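Local coordinates for phytase (Debaryomyces castellii, PDB 2GFI), which catalyses the removal of phosphate from phytate (inositol hexakisphosphate) as a 3-phytase of the histidine acid phosphatase family, at residues T146-L151 / I376-A381; N254-C259 / D273-E278; G71-S76 / S165-Q170; Y283-D288 / E350-D355. All coordinates share one frame; numbering follows the deposited sequence.

Interaction 1 (T146-L151 / I376-A381)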
loop_
_atom_site.group_PDB
_atom_site.type_symbol
_atom_site.label_atom_id
_atom_site.label_comp_id
_atom_site.label_asym_id
_atom_site.label_seq_id
_atom_site.Cartn_x
_atom_site.Cartn_y
_atom_site.Cartn_z
ATOM N N THR A 146 21.916 -10.906 4.482
ATOM C CA THR A 146 21.795 -9.600 5.144
ATOM C C THR A 146 21.497 -9.737 6.636
ATOM O O THR A 146 22.108 -9.069 7.417
ATOM C CB THR A 146 20.732 -8.707 4.483
ATOM O OG1 THR A 146 21.156 -8.353 3.177
ATOM C CG2 THR A 146 20.705 -7.357 5.167
ATOM N N LYS A 147 20.579 -10.625 7.015
ATOM C CA LYS A 147 20.225 -10.843 8.406
ATOM C C LYS A 147 21.249 -11.625 9.230
ATOM O O LYS A 147 21.560 -11.254 10.381
ATOM C CB LYS A 147 18.864 -11.550 8.510
ATOM C CG LYS A 147 18.325 -11.474 9.938
ATOM C CD LYS A 147 16.894 -11.951 10.106
ATOM C CE LYS A 147 16.483 -11.931 11.587
ATOM N NZ LYS A 147 15.109 -12.523 11.795
ATOM N N TYR A 148 21.728 -12.727 8.655
ATOM C CA TYR A 148 22.465 -13.736 9.420
ATOM C C TYR A 148 23.942 -13.830 9.114
ATOM O O TYR A 148 24.644 -14.571 9.769
ATOM C CB TYR A 148 21.845 -15.117 9.236
ATOM C CG TYR A 148 20.416 -15.199 9.719
ATOM C CD1 TYR A 148 20.119 -15.196 11.083
ATOM C CD2 TYR A 148 19.351 -15.286 8.805
ATOM C CE1 TYR A 148 18.794 -15.275 11.521
ATOM C CE2 TYR A 148 18.047 -15.385 9.227
ATOM C CZ TYR A 148 17.764 -15.365 10.583
ATOM O OH TYR A 148 16.451 -15.449 11.009
ATOM N N GLY A 149 24.388 -13.083 8.115
ATOM C CA GLY A 149 25.740 -13.177 7.594
ATOM C C GLY A 149 26.878 -12.866 8.569
ATOM O O GLY A 149 28.009 -13.256 8.306
ATOM N N GLU A 150 26.606 -12.166 9.672
ATOM C CA GLU A 150 27.636 -11.956 10.696
ATOM C C GLU A 150 28.095 -13.313 11.236
ATOM O O GLU A 150 29.200 -13.428 11.775
ATOM C CB GLU A 150 27.114 -11.112 11.861
ATOM C CG GLU A 150 26.153 -11.858 12.779
ATOM C CD GLU A 150 25.356 -10.909 13.652
ATOM O OE1 GLU A 150 24.623 -10.051 13.110
ATOM O OE2 GLU A 150 25.491 -11.001 14.887
ATOM N N LEU A 151 27.233 -14.324 11.095
ATOM C CA LEU A 151 27.497 -15.685 11.558
ATOM C C LEU A 151 28.335 -16.451 10.540
ATOM O O LEU A 151 28.777 -17.560 10.813
ATOM C CB LEU A 151 26.189 -16.449 11.756
ATOM C CG LEU A 151 25.336 -16.243 13.006
ATOM C CD1 LEU A 151 24.206 -17.277 13.013
ATOM C CD2 LEU A 151 26.153 -16.312 14.281
ATOM N N ILE A 376 12.754 -21.216 10.032
ATOM C CA ILE A 376 14.048 -20.808 10.550
ATOM C C ILE A 376 14.057 -20.945 12.076
ATOM O O ILE A 376 13.092 -20.557 12.750
ATOM C CB ILE A 376 14.330 -19.369 10.132
ATOM C CG1 ILE A 376 14.778 -19.320 8.658
ATOM C CG2 ILE A 376 15.327 -18.704 11.086
ATOM C CD1 ILE A 376 14.642 -17.927 8.062
ATOM N N ILE A 377 15.130 -21.547 12.594
ATOM C CA ILE A 377 15.482 -21.465 14.006
ATOM C C ILE A 377 16.638 -20.495 14.186
ATOM O O ILE A 377 17.680 -20.662 13.564
ATOM C CB ILE A 377 15.841 -22.854 14.531
ATOM C CG1 ILE A 377 14.695 -23.823 14.194
ATOM C CG2 ILE A 377 16.120 -22.789 16.041
ATOM C CD1 ILE A 377 15.000 -25.286 14.414
ATOM N N GLU A 378 16.431 -19.450 14.988
ATOM C CA GLU A 378 17.488 -18.514 15.347
ATOM C C GLU A 378 17.893 -18.873 16.746
ATOM O O GLU A 378 17.047 -19.178 17.558
ATOM C CB GLU A 378 17.002 -17.056 15.395
ATOM C CG GLU A 378 16.226 -16.630 14.179
ATOM C CD GLU A 378 15.736 -15.206 14.240
ATOM O OE1 GLU A 378 15.157 -14.796 15.274
ATOM O OE2 GLU A 378 15.929 -14.516 13.230
ATOM N N LYS A 379 19.186 -18.790 17.024
ATOM C CA LYS A 379 19.709 -19.015 18.349
ATOM C C LYS A 379 20.534 -17.797 18.635
ATOM O O LYS A 379 21.361 -17.416 17.835
ATOM C CB LYS A 379 20.598 -20.265 18.378
ATOM C CG LYS A 379 21.249 -20.510 19.737
ATOM C CD LYS A 379 22.297 -21.570 19.629
ATOM C CE LYS A 379 23.065 -21.691 20.938
ATOM N NZ LYS A 379 23.869 -22.937 20.945
ATOM N N TYR A 380 20.293 -17.169 19.771
ATOM C CA TYR A 380 21.064 -15.998 20.124
ATOM C C TYR A 380 21.277 -15.901 21.619
ATOM O O TYR A 380 20.497 -16.432 22.424
ATOM C CB TYR A 380 20.404 -14.698 19.600
ATOM C CG TYR A 380 18.911 -14.555 19.869
ATOM C CD1 TYR A 380 18.422 -14.318 21.163
ATOM C CD2 TYR A 380 17.996 -14.641 18.813
ATOM C CE1 TYR A 380 17.048 -14.201 21.398
ATOM C CE2 TYR A 380 16.649 -14.491 19.010
ATOM C CZ TYR A 380 16.163 -14.271 20.298
ATOM O OH TYR A 380 14.805 -14.123 20.477
ATOM N N ALA A 381 22.333 -15.191 21.970
ATOM C CA ALA A 381 22.766 -15.066 23.348
ATOM C C ALA A 381 22.268 -13.752 23.886
ATOM O O ALA A 381 22.455 -12.693 23.278
ATOM C CB ALA A 381 24.322 -15.127 23.442
#

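Interaction 2 (N254-C259 / D273-E278)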
loop_
_atom_site.group_PDB
_atom_site.type_symbol
_atom_site.label_atom_id
_atom_site.label_comp_id
_atom_site.label_asym_id
_atom_site.label_seq_id
_atom_site.Cartn_x
_atom_site.Cartn_y
_atom_site.Cartn_z
ATOM N N ASN A 254 -9.826 -29.375 -9.384
ATOM C CA ASN A 254 -8.516 -29.224 -9.992
ATOM C C ASN A 254 -8.265 -27.843 -10.558
ATOM O O ASN A 254 -7.136 -27.425 -10.785
ATOM C CB ASN A 254 -8.359 -30.292 -11.081
ATOM C CG ASN A 254 -8.054 -31.646 -10.495
ATOM O OD1 ASN A 254 -8.455 -32.690 -11.023
ATOM N ND2 ASN A 254 -7.350 -31.637 -9.381
ATOM N N LEU A 255 -9.320 -27.083 -10.737
ATOM C CA LEU A 255 -9.151 -25.783 -11.325
ATOM C C LEU A 255 -8.590 -24.812 -10.289
ATOM O O LEU A 255 -8.011 -23.785 -10.646
ATOM C CB LEU A 255 -10.466 -25.303 -11.939
ATOM C CG LEU A 255 -10.936 -25.994 -13.201
ATOM C CD1 LEU A 255 -12.283 -25.343 -13.702
ATOM C CD2 LEU A 255 -9.842 -25.898 -14.238
ATOM N N PHE A 256 -8.758 -25.145 -9.008
ATOM C CA PHE A 256 -8.056 -24.398 -7.934
ATOM C C PHE A 256 -6.566 -24.507 -8.046
ATOM O O PHE A 256 -5.895 -23.479 -8.033
ATOM C CB PHE A 256 -8.476 -24.820 -6.521
ATOM C CG PHE A 256 -9.848 -24.424 -6.174
ATOM C CD1 PHE A 256 -10.113 -23.138 -5.715
ATOM C CD2 PHE A 256 -10.899 -25.338 -6.310
ATOM C CE1 PHE A 256 -11.430 -22.771 -5.379
ATOM C CE2 PHE A 256 -12.190 -24.995 -5.985
ATOM C CZ PHE A 256 -12.466 -23.703 -5.512
ATOM N N GLY A 257 -6.047 -25.730 -8.177
ATOM C CA GLY A 257 -4.608 -25.921 -8.420
ATOM C C GLY A 257 -4.188 -25.287 -9.749
ATOM O O GLY A 257 -3.116 -24.674 -9.878
ATOM N N TYR A 258 -5.028 -25.425 -10.757
ATOM C CA TYR A 258 -4.746 -24.854 -12.055
ATOM C C TYR A 258 -4.531 -23.340 -11.884
ATOM O O TYR A 258 -3.555 -22.783 -12.378
ATOM C CB TYR A 258 -5.954 -25.170 -12.961
ATOM C CG TYR A 258 -5.769 -24.885 -14.429
ATOM C CD1 TYR A 258 -5.907 -25.915 -15.386
ATOM C CD2 TYR A 258 -5.484 -23.586 -14.887
ATOM C CE1 TYR A 258 -5.771 -25.660 -16.741
ATOM C CE2 TYR A 258 -5.354 -23.327 -16.227
ATOM C CZ TYR A 258 -5.495 -24.366 -17.156
ATOM O OH TYR A 258 -5.331 -24.092 -18.503
ATOM N N CYS A 259 -5.469 -22.684 -11.190
ATOM C CA CYS A 259 -5.354 -21.285 -10.812
ATOM C C CYS A 259 -3.994 -21.004 -10.113
ATOM O O CYS A 259 -3.230 -20.134 -10.532
ATOM C CB CYS A 259 -6.537 -20.917 -9.891
ATOM S SG CYS A 259 -6.253 -19.560 -8.742
ATOM N N ASP A 273 -10.186 -16.408 -11.502
ATOM C CA ASP A 273 -11.374 -15.523 -11.469
ATOM C C ASP A 273 -12.698 -16.208 -11.427
ATOM O O ASP A 273 -13.711 -15.541 -11.379
ATOM C CB ASP A 273 -11.382 -14.610 -12.662
ATOM C CG ASP A 273 -10.143 -13.845 -12.755
ATOM O OD1 ASP A 273 -9.529 -13.597 -11.678
ATOM O OD2 ASP A 273 -9.693 -13.465 -13.839
ATOM N N ILE A 274 -12.702 -17.528 -11.451
ATOM C CA ILE A 274 -13.979 -18.250 -11.620
ATOM C C ILE A 274 -14.583 -18.648 -10.282
ATOM O O ILE A 274 -15.702 -19.147 -10.221
ATOM C CB ILE A 274 -13.762 -19.486 -12.520
ATOM C CG1 ILE A 274 -12.981 -20.566 -11.771
ATOM C CG2 ILE A 274 -13.086 -19.069 -13.844
ATOM C CD1 ILE A 274 -12.903 -21.914 -12.524
ATOM N N PHE A 275 -13.844 -18.415 -9.196
ATOM C CA PHE A 275 -14.341 -18.835 -7.873
ATOM C C PHE A 275 -14.676 -17.662 -6.967
ATOM O O PHE A 275 -14.058 -16.575 -7.069
ATOM C CB PHE A 275 -13.334 -19.780 -7.188
ATOM C CG PHE A 275 -13.177 -21.092 -7.889
ATOM C CD1 PHE A 275 -14.283 -21.939 -8.048
ATOM C CD2 PHE A 275 -11.949 -21.476 -8.409
ATOM C CE1 PHE A 275 -14.168 -23.142 -8.684
ATOM C CE2 PHE A 275 -11.825 -22.695 -9.063
ATOM C CZ PHE A 275 -12.933 -23.529 -9.191
ATOM N N THR A 276 -15.633 -17.897 -6.081
ATOM C CA THR A 276 -15.963 -16.947 -5.035
ATOM C C THR A 276 -15.032 -17.173 -3.874
ATOM O O THR A 276 -14.481 -18.259 -3.747
ATOM C CB THR A 276 -17.410 -17.113 -4.559
ATOM O OG1 THR A 276 -17.585 -18.412 -3.972
ATOM C CG2 THR A 276 -18.413 -17.012 -5.749
ATOM N N ASN A 277 -14.876 -16.158 -3.014
ATOM C CA ASN A 277 -14.090 -16.307 -1.784
ATOM C C ASN A 277 -14.548 -17.512 -0.976
ATOM O O ASN A 277 -13.748 -18.278 -0.440
ATOM C CB ASN A 277 -14.202 -15.041 -0.922
ATOM C CG ASN A 277 -13.434 -13.890 -1.500
ATOM O OD1 ASN A 277 -13.341 -13.751 -2.730
ATOM N ND2 ASN A 277 -12.854 -13.064 -0.631
ATOM N N GLU A 278 -15.857 -17.689 -0.917
ATOM C CA GLU A 278 -16.428 -18.761 -0.133
ATOM C C GLU A 278 -16.000 -20.146 -0.678
ATOM O O GLU A 278 -15.793 -21.060 0.084
ATOM C CB GLU A 278 -17.930 -18.544 -0.051
ATOM C CG GLU A 278 -18.743 -19.783 0.262
ATOM C CD GLU A 278 -20.195 -19.465 0.562
ATOM O OE1 GLU A 278 -20.770 -18.543 -0.082
ATOM O OE2 GLU A 278 -20.749 -20.145 1.457
#

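Interaction 3 (G71-S76 / S165-Q170)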
loop_
_atom_site.group_PDB
_atom_site.type_symbol
_atom_site.label_atom_id
_atom_site.label_comp_id
_atom_site.label_asym_id
_atom_site.label_seq_id
_atom_site.Cartn_x
_atom_site.Cartn_y
_atom_site.Cartn_z
ATOM N N GLY A 71 11.270 -23.367 -4.154
ATOM C CA GLY A 71 10.416 -22.221 -4.507
ATOM C C GLY A 71 9.235 -22.621 -5.399
ATOM O O GLY A 71 9.055 -23.806 -5.708
ATOM N N GLU A 72 8.459 -21.619 -5.824
ATOM C CA GLU A 72 7.370 -21.795 -6.755
ATOM C C GLU A 72 7.806 -22.658 -7.936
ATOM O O GLU A 72 8.927 -22.556 -8.417
ATOM C CB GLU A 72 6.852 -20.443 -7.254
ATOM C CG GLU A 72 6.153 -19.583 -6.194
ATOM C CD GLU A 72 7.089 -18.706 -5.347
ATOM O OE1 GLU A 72 8.281 -19.021 -5.162
ATOM O OE2 GLU A 72 6.628 -17.672 -4.837
ATOM N N ARG A 73 6.900 -23.493 -8.402
ATOM C CA ARG A 73 7.188 -24.422 -9.455
ATOM C C ARG A 73 6.023 -24.528 -10.414
ATOM O O ARG A 73 4.911 -24.020 -10.161
ATOM C CB ARG A 73 7.532 -25.795 -8.859
ATOM C CG ARG A 73 6.539 -26.299 -7.796
ATOM C CD ARG A 73 6.551 -27.783 -7.765
ATOM N NE ARG A 73 5.692 -28.407 -6.784
ATOM C CZ ARG A 73 4.467 -28.827 -7.064
ATOM N NH1 ARG A 73 3.960 -28.648 -8.264
ATOM N NH2 ARG A 73 3.743 -29.414 -6.148
ATOM N N TYR A 74 6.318 -25.150 -11.554
ATOM C CA TYR A 74 5.334 -25.692 -12.445
ATOM C C TYR A 74 4.618 -26.820 -11.724
ATOM O O TYR A 74 5.099 -27.324 -10.696
ATOM C CB TYR A 74 6.019 -26.257 -13.689
ATOM C CG TYR A 74 6.278 -25.216 -14.744
ATOM C CD1 TYR A 74 5.363 -25.008 -15.778
ATOM C CD2 TYR A 74 7.436 -24.426 -14.703
ATOM C CE1 TYR A 74 5.609 -24.034 -16.771
ATOM C CE2 TYR A 74 7.676 -23.454 -15.663
ATOM C CZ TYR A 74 6.767 -23.263 -16.685
ATOM O OH TYR A 74 7.017 -22.289 -17.620
ATOM N N PRO A 75 3.472 -27.231 -12.262
ATOM C CA PRO A 75 2.751 -28.351 -11.684
ATOM C C PRO A 75 3.626 -29.598 -11.706
ATOM O O PRO A 75 4.538 -29.719 -12.527
ATOM C CB PRO A 75 1.537 -28.505 -12.596
ATOM C CG PRO A 75 1.404 -27.184 -13.303
ATOM C CD PRO A 75 2.782 -26.639 -13.417
ATOM N N SER A 76 3.367 -30.501 -10.771
ATOM C CA SER A 76 3.982 -31.799 -10.812
ATOM C C SER A 76 3.422 -32.504 -12.033
ATOM O O SER A 76 2.508 -31.995 -12.733
ATOM C CB SER A 76 3.621 -32.580 -9.564
ATOM O OG SER A 76 2.224 -32.788 -9.574
ATOM N N SER A 165 15.699 -34.001 -5.165
ATOM C CA SER A 165 14.644 -33.479 -6.022
ATOM C C SER A 165 15.170 -32.282 -6.818
ATOM O O SER A 165 15.823 -31.421 -6.259
ATOM C CB SER A 165 13.482 -33.047 -5.177
ATOM O OG SER A 165 12.681 -32.155 -5.915
ATOM N N GLY A 166 14.918 -32.246 -8.124
ATOM C CA GLY A 166 15.454 -31.200 -8.985
ATOM C C GLY A 166 15.083 -29.788 -8.515
ATOM O O GLY A 166 15.958 -28.912 -8.372
ATOM N N ARG A 167 13.788 -29.566 -8.303
ATOM C CA ARG A 167 13.271 -28.271 -7.874
ATOM C C ARG A 167 13.881 -27.873 -6.511
ATOM O O ARG A 167 14.200 -26.724 -6.312
ATOM C CB ARG A 167 11.711 -28.269 -7.840
ATOM C CG ARG A 167 11.121 -29.277 -6.899
ATOM C CD ARG A 167 9.616 -29.149 -6.573
ATOM N NE ARG A 167 8.969 -29.986 -7.520
ATOM C CZ ARG A 167 8.169 -31.004 -7.294
ATOM N NH1 ARG A 167 7.758 -31.369 -6.101
ATOM N NH2 ARG A 167 7.726 -31.630 -8.345
ATOM N N VAL A 168 14.036 -28.835 -5.591
ATOM C CA VAL A 168 14.572 -28.580 -4.258
ATOM C C VAL A 168 16.048 -28.180 -4.383
ATOM O O VAL A 168 16.535 -27.198 -3.773
ATOM C CB VAL A 168 14.468 -29.829 -3.375
ATOM C CG1 VAL A 168 15.254 -29.670 -2.122
ATOM C CG2 VAL A 168 13.009 -30.148 -3.007
ATOM N N TYR A 169 16.751 -28.954 -5.192
ATOM C CA TYR A 169 18.147 -28.771 -5.376
ATOM C C TYR A 169 18.386 -27.405 -6.004
ATOM O O TYR A 169 19.319 -26.682 -5.624
ATOM C CB TYR A 169 18.732 -29.871 -6.272
ATOM C CG TYR A 169 20.144 -29.535 -6.676
ATOM C CD1 TYR A 169 21.227 -29.785 -5.817
ATOM C CD2 TYR A 169 20.398 -28.924 -7.888
ATOM C CE1 TYR A 169 22.537 -29.443 -6.180
ATOM C CE2 TYR A 169 21.670 -28.577 -8.243
ATOM C CZ TYR A 169 22.727 -28.852 -7.397
ATOM O OH TYR A 169 23.972 -28.499 -7.818
ATOM N N GLN A 170 17.551 -27.066 -6.976
ATOM C CA GLN A 170 17.712 -25.801 -7.676
ATOM C C GLN A 170 17.435 -24.638 -6.726
ATOM O O GLN A 170 18.151 -23.668 -6.706
ATOM C CB GLN A 170 16.834 -25.734 -8.930
ATOM C CG GLN A 170 17.135 -24.522 -9.753
ATOM C CD GLN A 170 16.539 -24.606 -11.124
ATOM O OE1 GLN A 170 15.354 -24.900 -11.258
ATOM N NE2 GLN A 170 17.351 -24.318 -12.160
#

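Interaction 4 (Y283-D288 / E350-D355)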
loop_
_atom_site.group_PDB
_atom_site.type_symbol
_atom_site.label_atom_id
_atom_site.label_comp_id
_atom_site.label_asym_id
_atom_site.label_seq_id
_atom_site.Cartn_x
_atom_site.Cartn_y
_atom_site.Cartn_z
ATOM N N TYR A 283 -12.318 -24.838 -0.387
ATOM C CA TYR A 283 -11.212 -25.517 -1.011
ATOM C C TYR A 283 -9.995 -25.544 -0.079
ATOM O O TYR A 283 -9.399 -26.607 0.136
ATOM C CB TYR A 283 -10.805 -24.896 -2.333
ATOM C CG TYR A 283 -9.552 -25.583 -2.878
ATOM C CD1 TYR A 283 -9.638 -26.832 -3.509
ATOM C CD2 TYR A 283 -8.301 -24.985 -2.760
ATOM C CE1 TYR A 283 -8.515 -27.467 -4.026
ATOM C CE2 TYR A 283 -7.169 -25.596 -3.266
ATOM C CZ TYR A 283 -7.282 -26.851 -3.898
ATOM O OH TYR A 283 -6.174 -27.466 -4.412
ATOM N N SER A 284 -9.616 -24.358 0.418
ATOM C CA SER A 284 -8.464 -24.207 1.290
ATOM C C SER A 284 -8.541 -25.151 2.467
ATOM O O SER A 284 -7.551 -25.739 2.868
ATOM C CB SER A 284 -8.390 -22.787 1.822
ATOM O OG SER A 284 -7.138 -22.592 2.459
ATOM N N TYR A 285 -9.733 -25.277 3.042
ATOM C CA TYR A 285 -9.864 -26.094 4.232
ATOM C C TYR A 285 -9.784 -27.575 3.888
ATOM O O TYR A 285 -9.286 -28.371 4.703
ATOM C CB TYR A 285 -11.119 -25.782 5.007
ATOM C CG TYR A 285 -11.151 -26.559 6.293
ATOM C CD1 TYR A 285 -10.137 -26.416 7.213
ATOM C CD2 TYR A 285 -12.167 -27.494 6.552
ATOM C CE1 TYR A 285 -10.141 -27.153 8.370
ATOM C CE2 TYR A 285 -12.187 -28.227 7.707
ATOM C CZ TYR A 285 -11.172 -28.050 8.613
ATOM O OH TYR A 285 -11.150 -28.750 9.799
ATOM N N SER A 286 -10.227 -27.951 2.680
ATOM C CA SER A 286 -10.062 -29.348 2.237
ATOM C C SER A 286 -8.589 -29.746 2.155
ATOM O O SER A 286 -8.220 -30.903 2.470
ATOM C CB SER A 286 -10.809 -29.632 0.917
ATOM O OG SER A 286 -10.167 -29.045 -0.197
ATOM N N VAL A 287 -7.761 -28.790 1.730
ATOM C CA VAL A 287 -6.319 -28.966 1.708
ATOM C C VAL A 287 -5.758 -28.968 3.121
ATOM O O VAL A 287 -4.920 -29.789 3.431
ATOM C CB VAL A 287 -5.551 -27.886 0.835
ATOM C CG1 VAL A 287 -4.030 -28.097 0.946
ATOM C CG2 VAL A 287 -5.980 -27.941 -0.615
ATOM N N ASP A 288 -6.188 -28.060 3.987
ATOM C CA ASP A 288 -5.707 -28.132 5.364
ATOM C C ASP A 288 -6.004 -29.497 5.974
ATOM O O ASP A 288 -5.169 -30.027 6.685
ATOM C CB ASP A 288 -6.355 -27.076 6.227
ATOM C CG ASP A 288 -5.763 -25.695 6.007
ATOM O OD1 ASP A 288 -4.588 -25.596 5.529
ATOM O OD2 ASP A 288 -6.414 -24.648 6.296
ATOM N N GLU A 350 -6.297 -30.612 18.917
ATOM C CA GLU A 350 -7.169 -31.679 18.466
ATOM C C GLU A 350 -7.190 -31.808 16.945
ATOM O O GLU A 350 -6.835 -30.887 16.214
ATOM C CB GLU A 350 -8.591 -31.542 19.061
ATOM C CG GLU A 350 -9.114 -30.118 19.216
ATOM C CD GLU A 350 -10.597 -30.031 19.636
ATOM O OE1 GLU A 350 -11.209 -31.098 20.002
ATOM O OE2 GLU A 350 -11.172 -28.880 19.594
ATOM N N ASP A 351 -7.589 -32.992 16.504
ATOM C CA ASP A 351 -7.824 -33.291 15.117
ATOM C C ASP A 351 -8.848 -32.340 14.526
ATOM O O ASP A 351 -9.761 -31.895 15.215
ATOM C CB ASP A 351 -8.267 -34.746 14.984
ATOM C CG ASP A 351 -7.114 -35.727 15.225
ATOM O OD1 ASP A 351 -5.917 -35.323 15.293
ATOM O OD2 ASP A 351 -7.320 -36.947 15.356
ATOM N N LEU A 352 -8.661 -32.015 13.254
ATOM C CA LEU A 352 -9.498 -31.067 12.564
ATOM C C LEU A 352 -10.883 -31.651 12.356
ATOM O O LEU A 352 -11.017 -32.841 12.085
ATOM C CB LEU A 352 -8.854 -30.687 11.226
ATOM C CG LEU A 352 -7.972 -29.435 11.268
ATOM C CD1 LEU A 352 -6.858 -29.533 12.348
ATOM C CD2 LEU A 352 -7.369 -29.170 9.896
ATOM N N PRO A 353 -11.917 -30.834 12.493
ATOM C CA PRO A 353 -13.254 -31.299 12.206
ATOM C C PRO A 353 -13.431 -31.414 10.700
ATOM O O PRO A 353 -12.728 -30.738 9.936
ATOM C CB PRO A 353 -14.133 -30.186 12.764
ATOM C CG PRO A 353 -13.275 -28.927 12.633
ATOM C CD PRO A 353 -11.891 -29.410 12.926
ATOM N N VAL A 354 -14.366 -32.274 10.288
ATOM C CA VAL A 354 -14.694 -32.484 8.881
ATOM C C VAL A 354 -16.133 -32.098 8.587
ATOM O O VAL A 354 -16.511 -31.903 7.432
ATOM C CB VAL A 354 -14.462 -33.954 8.467
ATOM C CG1 VAL A 354 -12.978 -34.274 8.534
ATOM C CG2 VAL A 354 -15.307 -34.950 9.350
ATOM N N ASP A 355 -16.942 -31.971 9.629
ATOM C CA ASP A 355 -18.384 -31.866 9.427
ATOM C C ASP A 355 -18.825 -30.406 9.389
ATOM O O ASP A 355 -19.986 -30.094 9.207
ATOM C CB ASP A 355 -19.143 -32.697 10.487
ATOM C CG ASP A 355 -18.866 -32.215 11.922
ATOM O OD1 ASP A 355 -17.682 -31.886 12.266
ATOM O OD2 ASP A 355 -19.771 -32.125 12.784
#

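Interaction 1 (T146-L151 / I376-A381)
Lys147 swings CG to the side opposite its amide nitrogen (chi1 -166°) and runs extended to Glu378, while Tyr148, turned with CG anti to its carbonyl carbon (chi1 -61°), sends its hydroxyl to the same carboxylate. The contact lays helix 133-148 of the alpha/beta histidine phosphatase fold against strand 374-382 of the mixed central sheet. Glu378 OE2 receives two donors: Lys147 NZ makes a 2.6 Å salt bridge to Glu378 OE2, which accepts through its syn lone pair, and Tyr148 OH gives it a very short bond of 2.5 Å. The phenol comes in edge first, its ring 77° from the carboxylate plane. Glu378 OE1 is paired with Arg389 on the neighbouring strand 385-392, so this buried carboxylate is held through both oxygens and is probably kept ionised; Lys147 NZ also bonds Thr53 O. Lys147 CG sits over the centre of one Tyr148 face, 3.9 Å above its plane. Beside the hydroxyl, the methyl Ile376 CG2 lies 3.4 Å from Tyr148 OH.

Interaction 2 (N254-C259 / D273-E278)
Leu255 O accepts the helical bond of Cys259 N at 2.8 Å, and the turn closed in this way presents Leu255 and Phe256 to Ile274 and Phe275. That bond is internal to the helix; between 254-259 and 273-278 the contact is apolar. Phe256 and Phe275 stack face to face, ring centroids 3.7 Å apart and planes within 10° of parallel, so that Phe275 CE2 sits over the middle of the Phe256 ring. The other face of Phe275 is filled by its own neighbour: Ile274 takes chi1 72°, which swings CG1 over the ring, 3.6 Å above its plane. Leu255 closes an edge, its CB lying 4.1 Å from Phe275 CZ, and its CD1 meets Ile274 CD1 at 3.7 Å. Phe256 is sandwiched, because Tyr283 stacks on its opposite face. Replacing Phe275 by an alanine would probably open a gap between Ile274 and Phe256 and leave the Phe256 ring uncovered on the face away from Tyr283. Helix 229-241 adds Ala234 and Phe238 against Phe275. The disulfide Cys259-Cys272 pins helix 249-266 to the loop leading into helix 277-295, and the arrangement is that of two consecutive helices packed through an aromatic cluster in the helical part of the histidine phosphatase fold.

Interaction 3 (G71-S76 / S165-Q170)
Arg73 and Arg167 pack tightly along their side chains, whereas the margin towards Ser76 is loose. In the tight part Arg73 lies across the flat face of the Arg167 guanidinium: its CD is 3.3 Å from Arg167 NE, and its own NE stands 3.5 Å above the Arg167 plane, over its centre. Their guanidinium planes are inclined by 35°, so Arg73 lies over the Arg167 face without being parallel to it. Arg73 gets there by running extended from CG to NE, while Arg167 bends at chi3 (93°) to turn its face to it. Each end group is held separately. Arg73 NH1 donates to Tyr74 O at 3.0 Å (164° at the hydrogen), the acceptor lying in the guanidinium plane, and Arg167 NH2 forms a salt bridge to Glu119. On the loose side partly exposed Ser76 brings CB no nearer than 4.4 Å to Arg167 NH2; Arg73, though packed, is also partly exposed, while Arg167 is buried. A leucine in place of Arg167 would probably leave Glu119 without its charged mate and Arg73 without the flat surface it rests on. At the nearest atoms the Arg167 side chain is about 3 Å from that of His70, the predicted nucleophile. Two arginines gathered here are consistent with a pocket for the substrate phosphate, and Arg73 belongs to the RHGXRXP signature of the histidine acid phosphatase active site.

Interaction 4 (Y283-D288 / E350-D355)
The Tyr285 ring meets Pro353 edge-on, with Pro353 O in the ring plane beside the hydroxyl, while Leu352 CD2 approaches the ring obliquely and Tyr226 makes an edge-to-face pair with it. The contact joins helix 277-295 of the histidine acid phosphatase fold to the irregular loop between helices 333-343 and 365-368. With chi1 at -175°, placing CG anti to the backbone N, the tyrosine reaches from the helix to the loop, and its OH donates to Pro353 O at 2.5 Å. The bond lies in the carbonyl plane on a lone pair, with a C=O...donor angle of 144°. The proline lies transverse to the phenol, and Pro353 CD comes within 3.3 Å of Tyr285 OH. Leu352 runs antiparallel alongside the phenol, Leu352 CD2 resting 3.8 Å from Tyr285 CE1. Further along the helix the backbone oxygen and CB of Asp288 border the same methyl, while its carboxylate turns to His365 N and Ser361 OG. Tyr293 of the same helix adds a second tie to the loop by bonding Leu352 O. Alongside the phenol oxygen, Leu352 CB lies 3.3 Å from Tyr285 OH.

How the interactions relate
Interactions 1, 2 and 4 are buried, whereas interaction 3 is partly exposed although its centre is nearest that of the chain, about 12 Å from it. Interactions 2 and 4 share helix 277-295 and touch, Phe256 CD2 lying 3.4 Å from Tyr283 CD1, so aromatic side chains run from the disulfide-linked helix 249-266 into that helix. Interaction 1 ties a helix to the sheet, its centre about 39 Å from that of interaction 2 and across the chain's centre. The chemistry follows place: a shared carboxylate oxygen between helix and sheet, stacked rings between a helix and the loop leading into the next, a phenol-to-carbonyl bond onto a loop, and two arginines packed face to side chain beside the predicted nucleophile.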